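CalsepRRP (PDB 1JY5) belongs to the RNase T2 family, whose members generally cleave RNA, although its own ribonuclease activity is uncertain. Local coordinates at residues A[2-7]-A[110-115]; A[134-139]-A[156-161]; A[171-176]-A[197-202]. One frame throughout, in Å; residues are numbered along the deposited sequence.

Contact 1 of 3, residues A[2-7]-A[110-115]; sequences HKEFDY and SPVLGN
In Phe5 CG sits between the backbone N and the carbonyl carbon (chi1 70°), and in Val112 the CG2 branch is anti to the carbonyl carbon; these two groups meet. Phe5 CZ comes to 3.5 Å from Val112 CG2, and the two side chains cross at about a right angle. The methyl approaches the ring obliquely. Ser110 O lies at the ring edge, near its plane, 4.4 Å from Phe5 CE2.

Glu4 passes the same valine with an extended chain. Its OE2 rests 3.8 Å from Val112 CG2 and 4.0 Å from Pro111 CD. Pro111 follows a cis peptide bond. No direct hydrogen bond joins the two loops. A water lies between them, 2.9 Å from Ser110 O, to which it can donate. The same water accepts only weakly from His2 NE2, at 3.3 Å, in the plane of the imidazole.

Lys3 and Asp6 stay within the 2-7 segment. Lys3 NZ makes a salt bridge to the syn lone pair of Asp6 OD1 at 2.9 Å. Asp6 and Tyr7 both face Asp48 in a classic beta bulge at the start of strand 7-14. Phe8 touches both Phe5 and Val112.

The direct contact is van der Waals only: the Phe5 ring and the Glu4 carboxylate lie against Val112 and Pro111. The polar link runs through water and is partly weak, so little directional bonding links these two loops.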
ATOM      1  N   HIS A   2      -4.659  -2.317  24.172  1.00 33.72           N
ATOM      2  CA  HIS A   2      -5.706  -1.878  23.212  1.00 32.06           C
ATOM      3  C   HIS A   2      -6.479  -3.081  22.671  1.00 29.92           C
ATOM      4  O   HIS A   2      -6.048  -4.225  22.819  1.00 28.25           O
ATOM      5  CB  HIS A   2      -5.065  -1.125  22.041  1.00 34.67           C
ATOM      6  CG  HIS A   2      -4.088  -1.949  21.255  1.00 37.33           C
ATOM      7  ND1 HIS A   2      -2.820  -2.238  21.709  1.00 38.05           N
ATOM      8  CD2 HIS A   2      -4.217  -2.581  20.063  1.00 37.14           C
ATOM      9  CE1 HIS A   2      -2.207  -3.017  20.831  1.00 38.16           C
ATOM     10  NE2 HIS A   2      -3.033  -3.239  19.826  1.00 37.88           N
ATOM     11  N   LYS A   3      -7.623  -2.815  22.051  1.00 26.71           N
ATOM     12  CA  LYS A   3      -8.434  -3.874  21.463  1.00 24.98           C
ATOM     13  C   LYS A   3      -7.661  -4.443  20.272  1.00 23.22           C
ATOM     14  O   LYS A   3      -7.032  -3.691  19.529  1.00 24.41           O
ATOM     15  CB  LYS A   3      -9.769  -3.301  20.982  1.00 25.52           C
ATOM     16  CG  LYS A   3     -10.605  -4.262  20.158  1.00 24.66           C
ATOM     17  CD  LYS A   3     -11.731  -3.534  19.443  1.00 26.93           C
ATOM     18  CE  LYS A   3     -12.126  -4.272  18.172  1.00 26.34           C
ATOM     19  NZ  LYS A   3     -13.131  -3.519  17.377  1.00 26.71           N
ATOM     20  N   GLU A   4      -7.691  -5.761  20.093  1.00 21.61           N
ATOM     21  CA  GLU A   4      -6.990  -6.374  18.967  1.00 19.80           C
ATOM     22  C   GLU A   4      -7.658  -5.841  17.704  1.00 18.15           C
ATOM     23  O   GLU A   4      -8.871  -5.616  17.687  1.00 17.98           O
ATOM     24  CB  GLU A   4      -7.111  -7.901  19.006  1.00 20.04           C
ATOM     25  CG  GLU A   4      -6.135  -8.628  18.074  1.00 21.75           C
ATOM     26  CD  GLU A   4      -6.430 -10.116  17.940  1.00 24.69           C
ATOM     27  OE1 GLU A   4      -7.208 -10.649  18.761  1.00 23.66           O
ATOM     28  OE2 GLU A   4      -5.878 -10.761  17.016  1.00 23.84           O
ATOM     29  N   PHE A   5      -6.869  -5.631  16.657  1.00 14.87           N
ATOM     30  CA  PHE A   5      -7.400  -5.119  15.397  1.00 14.83           C
ATOM     31  C   PHE A   5      -8.405  -6.096  14.792  1.00 13.85           C
ATOM     32  O   PHE A   5      -8.388  -7.291  15.092  1.00 14.86           O
ATOM     33  CB  PHE A   5      -6.256  -4.838  14.416  1.00 11.90           C
ATOM     34  CG  PHE A   5      -5.583  -6.072  13.883  1.00 14.77           C
ATOM     35  CD1 PHE A   5      -5.897  -6.561  12.619  1.00 12.26           C
ATOM     36  CD2 PHE A   5      -4.613  -6.728  14.632  1.00 13.13           C
ATOM     37  CE1 PHE A   5      -5.251  -7.688  12.105  1.00 13.69           C
ATOM     38  CE2 PHE A   5      -3.961  -7.855  14.129  1.00 15.46           C
ATOM     39  CZ  PHE A   5      -4.281  -8.335  12.864  1.00 14.60           C
ATOM     40  N   ASP A   6      -9.278  -5.586  13.933  1.00 13.35           N
ATOM     41  CA  ASP A   6     -10.318  -6.412  13.321  1.00 14.50           C
ATOM     42  C   ASP A   6      -9.937  -7.023  11.980  1.00 14.42           C
ATOM     43  O   ASP A   6     -10.194  -8.201  11.732  1.00 12.67           O
ATOM     44  CB  ASP A   6     -11.591  -5.581  13.160  1.00 14.29           C
ATOM     45  CG  ASP A   6     -12.164  -5.141  14.486  1.00 17.00           C
ATOM     46  OD1 ASP A   6     -12.603  -3.975  14.592  1.00 18.22           O
ATOM     47  OD2 ASP A   6     -12.187  -5.970  15.423  1.00 17.92           O
ATOM     48  N   TYR A   7      -9.327  -6.222  11.114  1.00 12.94           N
ATOM     49  CA  TYR A   7      -8.943  -6.711   9.802  1.00 13.47           C
ATOM     50  C   TYR A   7      -7.704  -5.985   9.298  1.00 14.77           C
ATOM     51  O   TYR A   7      -7.267  -4.988   9.877  1.00 13.68           O
ATOM     52  CB  TYR A   7     -10.102  -6.512   8.815  1.00 12.70           C
ATOM     53  CG  TYR A   7     -10.386  -5.055   8.516  1.00 13.76           C
ATOM     54  CD1 TYR A   7      -9.746  -4.402   7.457  1.00 15.20           C
ATOM     55  CD2 TYR A   7     -11.231  -4.305   9.339  1.00 12.48           C
ATOM     56  CE1 TYR A   7      -9.934  -3.035   7.230  1.00 12.87           C
ATOM     57  CE2 TYR A   7     -11.425  -2.938   9.122  1.00 13.32           C
ATOM     58  CZ  TYR A   7     -10.772  -2.311   8.073  1.00 14.29           C
ATOM     59  OH  TYR A   7     -10.921  -0.955   7.894  1.00 16.08           O
ATOM     60  N   SER A 110       0.539  -7.637  15.966  1.00 16.93           N
ATOM     61  CA  SER A 110       0.666  -8.760  16.889  1.00 16.34           C
ATOM     62  C   SER A 110      -0.695  -8.923  17.569  1.00 18.08           C
ATOM     63  O   SER A 110      -1.440  -7.955  17.707  1.00 18.28           O
ATOM     64  CB  SER A 110       1.756  -8.484  17.935  1.00 16.64           C
ATOM     65  OG  SER A 110       1.499  -7.295  18.663  1.00 16.59           O
ATOM     66  N   PRO A 111      -1.038 -10.146  18.007  1.00 19.04           N
ATOM     67  CA  PRO A 111      -0.245 -11.373  17.929  1.00 17.72           C
ATOM     68  C   PRO A 111      -0.337 -12.128  16.600  1.00 16.92           C
ATOM     69  O   PRO A 111       0.339 -13.141  16.425  1.00 17.49           O
ATOM     70  CB  PRO A 111      -0.809 -12.199  19.074  1.00 18.62           C
ATOM     71  CG  PRO A 111      -2.275 -11.923  18.926  1.00 19.11           C
ATOM     72  CD  PRO A 111      -2.312 -10.408  18.705  1.00 20.51           C
ATOM     73  N   VAL A 112      -1.163 -11.657  15.668  1.00 15.23           N
ATOM     74  CA  VAL A 112      -1.306 -12.347  14.384  1.00 13.83           C
ATOM     75  C   VAL A 112       0.048 -12.490  13.692  1.00 15.60           C
ATOM     76  O   VAL A 112       0.403 -13.573  13.225  1.00 15.40           O
ATOM     77  CB  VAL A 112      -2.290 -11.609  13.449  1.00 15.85           C
ATOM     78  CG1 VAL A 112      -2.369 -12.319  12.109  1.00 12.16           C
ATOM     79  CG2 VAL A 112      -3.668 -11.556  14.090  1.00 15.39           C
ATOM     80  N   LEU A 113       0.788 -11.389  13.614  1.00 15.10           N
ATOM     81  CA  LEU A 113       2.123 -11.389  13.029  1.00 15.67           C
ATOM     82  C   LEU A 113       2.977 -11.056  14.253  1.00 16.65           C
ATOM     83  O   LEU A 113       2.835  -9.984  14.842  1.00 16.34           O
ATOM     84  CB  LEU A 113       2.231 -10.319  11.932  1.00 13.50           C
ATOM     85  CG  LEU A 113       1.158 -10.505  10.849  1.00 13.04           C
ATOM     86  CD1 LEU A 113       1.328  -9.473   9.727  1.00 10.87           C
ATOM     87  CD2 LEU A 113       1.253 -11.913  10.276  1.00 13.17           C
ATOM     88  N   GLY A 114       3.841 -11.993  14.639  1.00 15.55           N
ATOM     89  CA  GLY A 114       4.639 -11.837  15.845  1.00 16.63           C
ATOM     90  C   GLY A 114       5.892 -10.995  15.885  1.00 17.38           C
ATOM     91  O   GLY A 114       6.375 -10.672  16.972  1.00 17.29           O
ATOM     92  N   ASN A 115       6.434 -10.639  14.728  1.00 16.11           N
ATOM     93  CA  ASN A 115       7.647  -9.828  14.700  1.00 15.09           C
ATOM     94  C   ASN A 115       7.753  -9.086  13.375  1.00 15.31           C
ATOM     95  O   ASN A 115       6.941  -9.293  12.479  1.00 14.10           O
ATOM     96  CB  ASN A 115       8.885 -10.711  14.929  1.00 15.12           C
ATOM     97  CG  ASN A 115       9.026 -11.807  13.889  1.00 15.53           C
ATOM     98  OD1 ASN A 115       8.932 -11.551  12.689  1.00 15.05           O
ATOM     99  ND2 ASN A 115       9.272 -13.036  14.345  1.00 16.16           N
TER
HETATM  100  O   HOH W   1      -0.734  -5.285  18.716  1.00 17.50           O

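Contact 2 of 3, residues A[134-139]-A[156-161]; sequences EILSES and SAIQSA
Helices 132-137 and 151-162 pack against each other here, and the contact joins the end of the shorter helix to the middle and later part of the longer one. Ile135 is the main side chain on the 134-139 side. Its CG2 branch lies 3.7 Å from Ala157 O, a backbone oxygen of the facing helix. CG2 is anti to the backbone N, while CG1 is anti to the carbonyl carbon (chi1 -71°). Further out on that second branch, Ile135 CD1 reaches Ala161 CB at 3.7 Å. The two branches therefore grip the methyl of Ala161 together, since Ile135 CG2 is also 3.8 Å from Ala161 CB.

Leu136 makes the second apolar pair. Its CD2 meets Ile158 CG1 at 3.8 Å, and the two side chains cross obliquely. Both residues are buried. Leu136 also touches Ile154, and Ile158 also touches Pro166.

Ser139 comes from the turn after the helix. Its N bonds back to Leu136 O at 2.9 Å, which holds the turn against the helix end. Ser139 OG then lies 3.7 Å from Ala157 CB. This is a plain van der Waals touch, with the hydroxyl beside a methyl. Tyr141 also touches Ala157.

No hydrogen bond crosses the contact. The backbones still come close: Ser139 CA and Ala157 CA are 6.5 Å apart. The single methyls of Ala157 and Ala161 are consistent with this close approach. The arrangement is typical of close helix-helix packing over alanines, found here among the helices of an alpha and beta fold of the RNase T2 type.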
ATOM      1  N   GLU A 134      -1.324  -6.124 -12.547  1.00 24.70           N
ATOM      2  CA  GLU A 134      -1.580  -7.119 -13.585  1.00 26.71           C
ATOM      3  C   GLU A 134      -3.075  -7.241 -13.865  1.00 25.91           C
ATOM      4  O   GLU A 134      -3.492  -7.422 -15.009  1.00 26.34           O
ATOM      5  CB  GLU A 134      -1.026  -8.487 -13.162  1.00 30.03           C
ATOM      6  CG  GLU A 134      -1.293  -9.609 -14.167  1.00 37.50           C
ATOM      7  CD  GLU A 134      -0.814 -10.972 -13.687  1.00 41.13           C
ATOM      8  OE1 GLU A 134       0.391 -11.112 -13.389  1.00 44.36           O
ATOM      9  OE2 GLU A 134      -1.643 -11.907 -13.611  1.00 44.02           O
ATOM     10  N   ILE A 135      -3.882  -7.148 -12.815  1.00 24.65           N
ATOM     11  CA  ILE A 135      -5.327  -7.242 -12.974  1.00 24.63           C
ATOM     12  C   ILE A 135      -5.838  -6.082 -13.826  1.00 25.04           C
ATOM     13  O   ILE A 135      -6.679  -6.269 -14.707  1.00 24.61           O
ATOM     14  CB  ILE A 135      -6.044  -7.223 -11.611  1.00 23.65           C
ATOM     15  CG1 ILE A 135      -5.786  -8.544 -10.877  1.00 23.78           C
ATOM     16  CG2 ILE A 135      -7.540  -6.996 -11.808  1.00 24.18           C
ATOM     17  CD1 ILE A 135      -6.351  -8.593  -9.468  1.00 20.67           C
ATOM     18  N   LEU A 136      -5.325  -4.885 -13.568  1.00 25.35           N
ATOM     19  CA  LEU A 136      -5.747  -3.721 -14.335  1.00 27.40           C
ATOM     20  C   LEU A 136      -5.255  -3.798 -15.780  1.00 27.68           C
ATOM     21  O   LEU A 136      -6.017  -3.542 -16.710  1.00 27.03           O
ATOM     22  CB  LEU A 136      -5.242  -2.430 -13.683  1.00 26.12           C
ATOM     23  CG  LEU A 136      -5.860  -2.049 -12.335  1.00 25.55           C
ATOM     24  CD1 LEU A 136      -5.359  -0.670 -11.937  1.00 24.04           C
ATOM     25  CD2 LEU A 136      -7.384  -2.054 -12.428  1.00 24.60           C
ATOM     26  N   SER A 137      -3.991  -4.162 -15.969  1.00 29.73           N
ATOM     27  CA  SER A 137      -3.433  -4.251 -17.314  1.00 32.82           C
ATOM     28  C   SER A 137      -4.207  -5.224 -18.200  1.00 33.42           C
ATOM     29  O   SER A 137      -4.475  -4.933 -19.366  1.00 33.58           O
ATOM     30  CB  SER A 137      -1.955  -4.654 -17.263  1.00 33.79           C
ATOM     31  OG  SER A 137      -1.777  -5.898 -16.616  1.00 38.59           O
ATOM     32  N   GLU A 138      -4.579  -6.373 -17.648  1.00 34.15           N
ATOM     33  CA  GLU A 138      -5.322  -7.364 -18.417  1.00 34.83           C
ATOM     34  C   GLU A 138      -6.753  -6.910 -18.711  1.00 35.22           C
ATOM     35  O   GLU A 138      -7.482  -7.572 -19.449  1.00 35.22           O
ATOM     36  CB  GLU A 138      -5.333  -8.702 -17.673  1.00 36.38           C
ATOM     37  CG  GLU A 138      -3.937  -9.188 -17.305  1.00 39.55           C
ATOM     38  CD  GLU A 138      -3.944 -10.537 -16.626  1.00 42.16           C
ATOM     39  OE1 GLU A 138      -4.870 -10.798 -15.827  1.00 44.57           O
ATOM     40  OE2 GLU A 138      -3.013 -11.331 -16.875  1.00 43.49           O
ATOM     41  N   SER A 139      -7.156  -5.779 -18.136  1.00 33.80           N
ATOM     42  CA  SER A 139      -8.497  -5.252 -18.366  1.00 33.30           C
ATOM     43  C   SER A 139      -8.488  -3.971 -19.192  1.00 31.93           C
ATOM     44  O   SER A 139      -9.512  -3.297 -19.318  1.00 32.11           O
ATOM     45  CB  SER A 139      -9.212  -4.994 -17.039  1.00 33.93           C
ATOM     46  OG  SER A 139      -9.818  -6.177 -16.552  1.00 37.96           O
ATOM     47  N   SER A 156     -14.719  -2.275 -11.006  1.00 22.56           N
ATOM     48  CA  SER A 156     -15.307  -3.520 -11.484  1.00 22.08           C
ATOM     49  C   SER A 156     -14.246  -4.527 -11.906  1.00 19.62           C
ATOM     50  O   SER A 156     -14.388  -5.726 -11.670  1.00 21.07           O
ATOM     51  CB  SER A 156     -16.254  -3.238 -12.657  1.00 23.14           C
ATOM     52  OG  SER A 156     -16.791  -4.444 -13.176  1.00 27.70           O
ATOM     53  N   ALA A 157     -13.181  -4.042 -12.531  1.00 20.08           N
ATOM     54  CA  ALA A 157     -12.107  -4.926 -12.967  1.00 21.17           C
ATOM     55  C   ALA A 157     -11.479  -5.619 -11.758  1.00 21.70           C
ATOM     56  O   ALA A 157     -11.280  -6.832 -11.761  1.00 22.24           O
ATOM     57  CB  ALA A 157     -11.046  -4.131 -13.731  1.00 21.96           C
ATOM     58  N   ILE A 158     -11.168  -4.850 -10.720  1.00 22.35           N
ATOM     59  CA  ILE A 158     -10.567  -5.433  -9.521  1.00 21.00           C
ATOM     60  C   ILE A 158     -11.573  -6.347  -8.820  1.00 21.49           C
ATOM     61  O   ILE A 158     -11.246  -7.472  -8.449  1.00 21.56           O
ATOM     62  CB  ILE A 158     -10.093  -4.332  -8.557  1.00 21.14           C
ATOM     63  CG1 ILE A 158      -9.048  -3.470  -9.267  1.00 20.79           C
ATOM     64  CG2 ILE A 158      -9.502  -4.949  -7.293  1.00 20.88           C
ATOM     65  CD1 ILE A 158      -8.616  -2.252  -8.501  1.00 23.66           C
ATOM     66  N   GLN A 159     -12.796  -5.854  -8.660  1.00 20.96           N
ATOM     67  CA  GLN A 159     -13.868  -6.604  -8.023  1.00 24.56           C
ATOM     68  C   GLN A 159     -14.105  -7.981  -8.638  1.00 25.02           C
ATOM     69  O   GLN A 159     -14.228  -8.976  -7.921  1.00 25.19           O
ATOM     70  CB  GLN A 159     -15.168  -5.798  -8.079  1.00 27.14           C
ATOM     71  CG  GLN A 159     -16.430  -6.658  -8.106  1.00 34.62           C
ATOM     72  CD  GLN A 159     -16.631  -7.440  -6.829  1.00 36.56           C
ATOM     73  OE1 GLN A 159     -17.412  -8.390  -6.783  1.00 37.81           O
ATOM     74  NE2 GLN A 159     -15.929  -7.039  -5.777  1.00 39.46           N
ATOM     75  N   SER A 160     -14.182  -8.049  -9.963  1.00 25.54           N
ATOM     76  CA  SER A 160     -14.430  -9.333 -10.610  1.00 26.71           C
ATOM     77  C   SER A 160     -13.261 -10.305 -10.454  1.00 25.29           C
ATOM     78  O   SER A 160     -13.454 -11.514 -10.499  1.00 25.02           O
ATOM     79  CB  SER A 160     -14.772  -9.137 -12.096  1.00 27.30           C
ATOM     80  OG  SER A 160     -13.693  -8.577 -12.817  1.00 33.00           O
ATOM     81  N   ALA A 161     -12.053  -9.786 -10.253  1.00 24.36           N
ATOM     82  CA  ALA A 161     -10.889 -10.651 -10.090  1.00 22.72           C
ATOM     83  C   ALA A 161     -10.694 -11.116  -8.644  1.00 22.61           C
ATOM     84  O   ALA A 161     -10.279 -12.247  -8.409  1.00 21.49           O
ATOM     85  CB  ALA A 161      -9.630  -9.934 -10.581  1.00 21.66           C
TER

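Contact 3 of 3, residues A[171-176]-A[197-202]; sequences KSDAVE and TCPSLV
Val175 and Val202 form the tightly packed part of this contact. Val175 CG2 meets Val202 CG2 at 3.7 Å. Both valines are buried. Val202 also touches Cys170, Val151 and Ile154. Beside this pair the backbone takes over. Val202 CA lies 3.2 Å from Asp173 O in a CA-H...O contact, with an angle of 133° at the hydrogen. Asp173 and Val175 each make a backbone hydrogen bond to Ser203.

On the more exposed side the touches of Pro199 are loose. Pro199 CG stands 3.9 Å from Ser172 O, and the same atom is 3.9 Å from Asp173 OD1. The one close meeting there is made by Asp173. Its CG is anti to the backbone N (chi1 -179°), and Asp173 OD1 comes within 2.7 Å of Leu201 O. An alanine in place of Asp173 would remove the carboxylate and would probably open a gap beside Pro199 and Leu201 O, with that carbonyl losing its close neighbour.

The loop that carries Asp173 is itself firmly folded. Asp173 N donates to Lys171 O at 2.6 Å, closing a classic gamma turn at Ser172. Ala174 N reaches Lys171 O from the same face of its plane at 3.1 Å. The turn links strands 167-171 and 174-182. The disulfide Cys170-Cys198 ties strand 167-171, just before the turn, to the 197-202 segment.

With two oxygens so near each other, the pKa of Asp173 would probably be raised. The contact thus combines an apolar valine pair on the buried side with a polar, possibly ionisation-dependent meeting on the outer side.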
ATOM      1  N   LYS A 171      -5.666  11.628  -6.307  1.00 29.34           N
ATOM      2  CA  LYS A 171      -4.906  12.842  -6.096  1.00 33.02           C
ATOM      3  C   LYS A 171      -5.252  13.742  -7.276  1.00 34.53           C
ATOM      4  O   LYS A 171      -4.722  13.570  -8.374  1.00 33.81           O
ATOM      5  CB  LYS A 171      -3.411  12.522  -6.078  1.00 35.28           C
ATOM      6  CG  LYS A 171      -2.504  13.662  -5.671  1.00 38.63           C
ATOM      7  CD  LYS A 171      -1.060  13.189  -5.677  1.00 42.89           C
ATOM      8  CE  LYS A 171      -0.101  14.279  -5.235  1.00 44.88           C
ATOM      9  NZ  LYS A 171       1.312  13.794  -5.275  1.00 47.60           N
ATOM     10  N   SER A 172      -6.176  14.669  -7.039  1.00 36.96           N
ATOM     11  CA  SER A 172      -6.636  15.623  -8.046  1.00 40.19           C
ATOM     12  C   SER A 172      -7.483  14.982  -9.142  1.00 40.87           C
ATOM     13  O   SER A 172      -8.590  15.443  -9.435  1.00 44.74           O
ATOM     14  CB  SER A 172      -5.443  16.341  -8.680  1.00 41.34           C
ATOM     15  OG  SER A 172      -5.881  17.324  -9.604  1.00 46.34           O
ATOM     16  N   ASP A 173      -6.954  13.927  -9.752  1.00 38.37           N
ATOM     17  CA  ASP A 173      -7.658  13.229 -10.818  1.00 35.39           C
ATOM     18  C   ASP A 173      -6.989  11.900 -11.166  1.00 31.60           C
ATOM     19  O   ASP A 173      -7.514  11.117 -11.956  1.00 32.90           O
ATOM     20  CB  ASP A 173      -7.713  14.098 -12.070  1.00 40.84           C
ATOM     21  CG  ASP A 173      -8.462  13.432 -13.193  1.00 44.95           C
ATOM     22  OD1 ASP A 173      -9.680  13.207 -13.027  1.00 48.44           O
ATOM     23  OD2 ASP A 173      -7.839  13.123 -14.233  1.00 48.87           O
ATOM     24  N   ALA A 174      -5.826  11.657 -10.579  1.00 26.02           N
ATOM     25  CA  ALA A 174      -5.079  10.430 -10.826  1.00 23.81           C
ATOM     26  C   ALA A 174      -5.208   9.453  -9.659  1.00 22.37           C
ATOM     27  O   ALA A 174      -5.223   9.862  -8.498  1.00 20.41           O
ATOM     28  CB  ALA A 174      -3.615  10.764 -11.050  1.00 22.60           C
ATOM     29  N   VAL A 175      -5.295   8.164  -9.972  1.00 21.51           N
ATOM     30  CA  VAL A 175      -5.393   7.143  -8.938  1.00 21.31           C
ATOM     31  C   VAL A 175      -4.092   7.135  -8.139  1.00 20.48           C
ATOM     32  O   VAL A 175      -3.007   6.935  -8.694  1.00 20.23           O
ATOM     33  CB  VAL A 175      -5.620   5.746  -9.552  1.00 22.12           C
ATOM     34  CG1 VAL A 175      -5.621   4.683  -8.456  1.00 21.43           C
ATOM     35  CG2 VAL A 175      -6.946   5.729 -10.301  1.00 20.54           C
ATOM     36  N   GLU A 176      -4.201   7.371  -6.836  1.00 18.06           N
ATOM     37  CA  GLU A 176      -3.027   7.400  -5.979  1.00 19.23           C
ATOM     38  C   GLU A 176      -2.893   6.170  -5.095  1.00 19.33           C
ATOM     39  O   GLU A 176      -1.795   5.646  -4.917  1.00 18.73           O
ATOM     40  CB  GLU A 176      -3.038   8.653  -5.096  1.00 20.72           C
ATOM     41  CG  GLU A 176      -1.907   8.685  -4.084  1.00 22.74           C
ATOM     42  CD  GLU A 176      -1.774  10.021  -3.375  1.00 28.53           C
ATOM     43  OE1 GLU A 176      -2.799  10.546  -2.885  1.00 29.09           O
ATOM     44  OE2 GLU A 176      -0.637  10.538  -3.304  1.00 29.03           O
ATOM     45  N   THR A 197     -14.435   9.118  -3.388  1.00 35.59           N
ATOM     46  CA  THR A 197     -13.754  10.402  -3.340  1.00 34.28           C
ATOM     47  C   THR A 197     -13.092  10.740  -4.675  1.00 33.02           C
ATOM     48  O   THR A 197     -12.731  11.890  -4.929  1.00 32.14           O
ATOM     49  CB  THR A 197     -12.694  10.413  -2.228  1.00 34.89           C
ATOM     50  OG1 THR A 197     -11.871   9.244  -2.331  1.00 34.72           O
ATOM     51  CG2 THR A 197     -13.369  10.431  -0.865  1.00 36.16           C
ATOM     52  N   CYS A 198     -12.940   9.733  -5.529  1.00 30.64           N
ATOM     53  CA  CYS A 198     -12.332   9.936  -6.836  1.00 28.90           C
ATOM     54  C   CYS A 198     -13.328  10.496  -7.832  1.00 28.92           C
ATOM     55  O   CYS A 198     -14.531  10.265  -7.721  1.00 27.86           O
ATOM     56  CB  CYS A 198     -11.802   8.621  -7.399  1.00 27.73           C
ATOM     57  SG  CYS A 198     -10.267   7.970  -6.680  1.00 23.23           S
ATOM     58  N   PRO A 199     -12.834  11.251  -8.824  1.00 29.85           N
ATOM     59  CA  PRO A 199     -13.712  11.826  -9.846  1.00 29.61           C
ATOM     60  C   PRO A 199     -14.238  10.666 -10.683  1.00 29.16           C
ATOM     61  O   PRO A 199     -13.700   9.560 -10.618  1.00 28.49           O
ATOM     62  CB  PRO A 199     -12.770  12.707 -10.664  1.00 30.27           C
ATOM     63  CG  PRO A 199     -11.687  13.056  -9.702  1.00 31.01           C
ATOM     64  CD  PRO A 199     -11.464  11.776  -8.950  1.00 29.87           C
ATOM     65  N   SER A 200     -15.274  10.917 -11.475  1.00 27.56           N
ATOM     66  CA  SER A 200     -15.847   9.885 -12.329  1.00 29.02           C
ATOM     67  C   SER A 200     -14.805   9.352 -13.311  1.00 28.09           C
ATOM     68  O   SER A 200     -14.808   8.169 -13.652  1.00 27.72           O
ATOM     69  CB  SER A 200     -17.035  10.445 -13.111  1.00 31.45           C
ATOM     70  OG  SER A 200     -17.652   9.424 -13.875  1.00 35.61           O
ATOM     71  N   LEU A 201     -13.922  10.234 -13.771  1.00 27.09           N
ATOM     72  CA  LEU A 201     -12.868   9.849 -14.704  1.00 26.73           C
ATOM     73  C   LEU A 201     -11.517  10.029 -14.027  1.00 25.52           C
ATOM     74  O   LEU A 201     -11.243  11.073 -13.438  1.00 23.99           O
ATOM     75  CB  LEU A 201     -12.931  10.702 -15.977  1.00 27.90           C
ATOM     76  CG  LEU A 201     -14.162  10.517 -16.869  1.00 29.94           C
ATOM     77  CD1 LEU A 201     -14.060  11.453 -18.068  1.00 31.29           C
ATOM     78  CD2 LEU A 201     -14.261   9.071 -17.335  1.00 29.14           C
ATOM     79  N   VAL A 202     -10.674   9.005 -14.109  1.00 24.76           N
ATOM     80  CA  VAL A 202      -9.365   9.052 -13.476  1.00 24.11           C
ATOM     81  C   VAL A 202      -8.267   8.582 -14.412  1.00 24.70           C
ATOM     82  O   VAL A 202      -8.543   8.009 -15.466  1.00 25.07           O
ATOM     83  CB  VAL A 202      -9.342   8.175 -12.208  1.00 23.07           C
ATOM     84  CG1 VAL A 202     -10.353   8.703 -11.204  1.00 23.03           C
ATOM     85  CG2 VAL A 202      -9.650   6.732 -12.570  1.00 22.09           C
TER

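In the fold
Contact 1 is a surface contact between two loops. Contacts 2 and 3 are partly buried. Contacts 1 and 3 lie on opposite sides of the chain's centre, with their own centres about 32 Å apart. They are linked through one sheet, since the 2-7 segment runs into strand 7-14, which pairs with strand 174-182. Contacts 2 and 3 are about 17 Å apart between centres. Helix 151-162 supplies one side of contact 2 and lies against contact 3: its Ile154 touches Leu136 of one and Val202 of the other. The chemistry differs with place. Contact 1 uses a bridging water, contact 2 is almost wholly apolar, and contact 3 adds a disulfide.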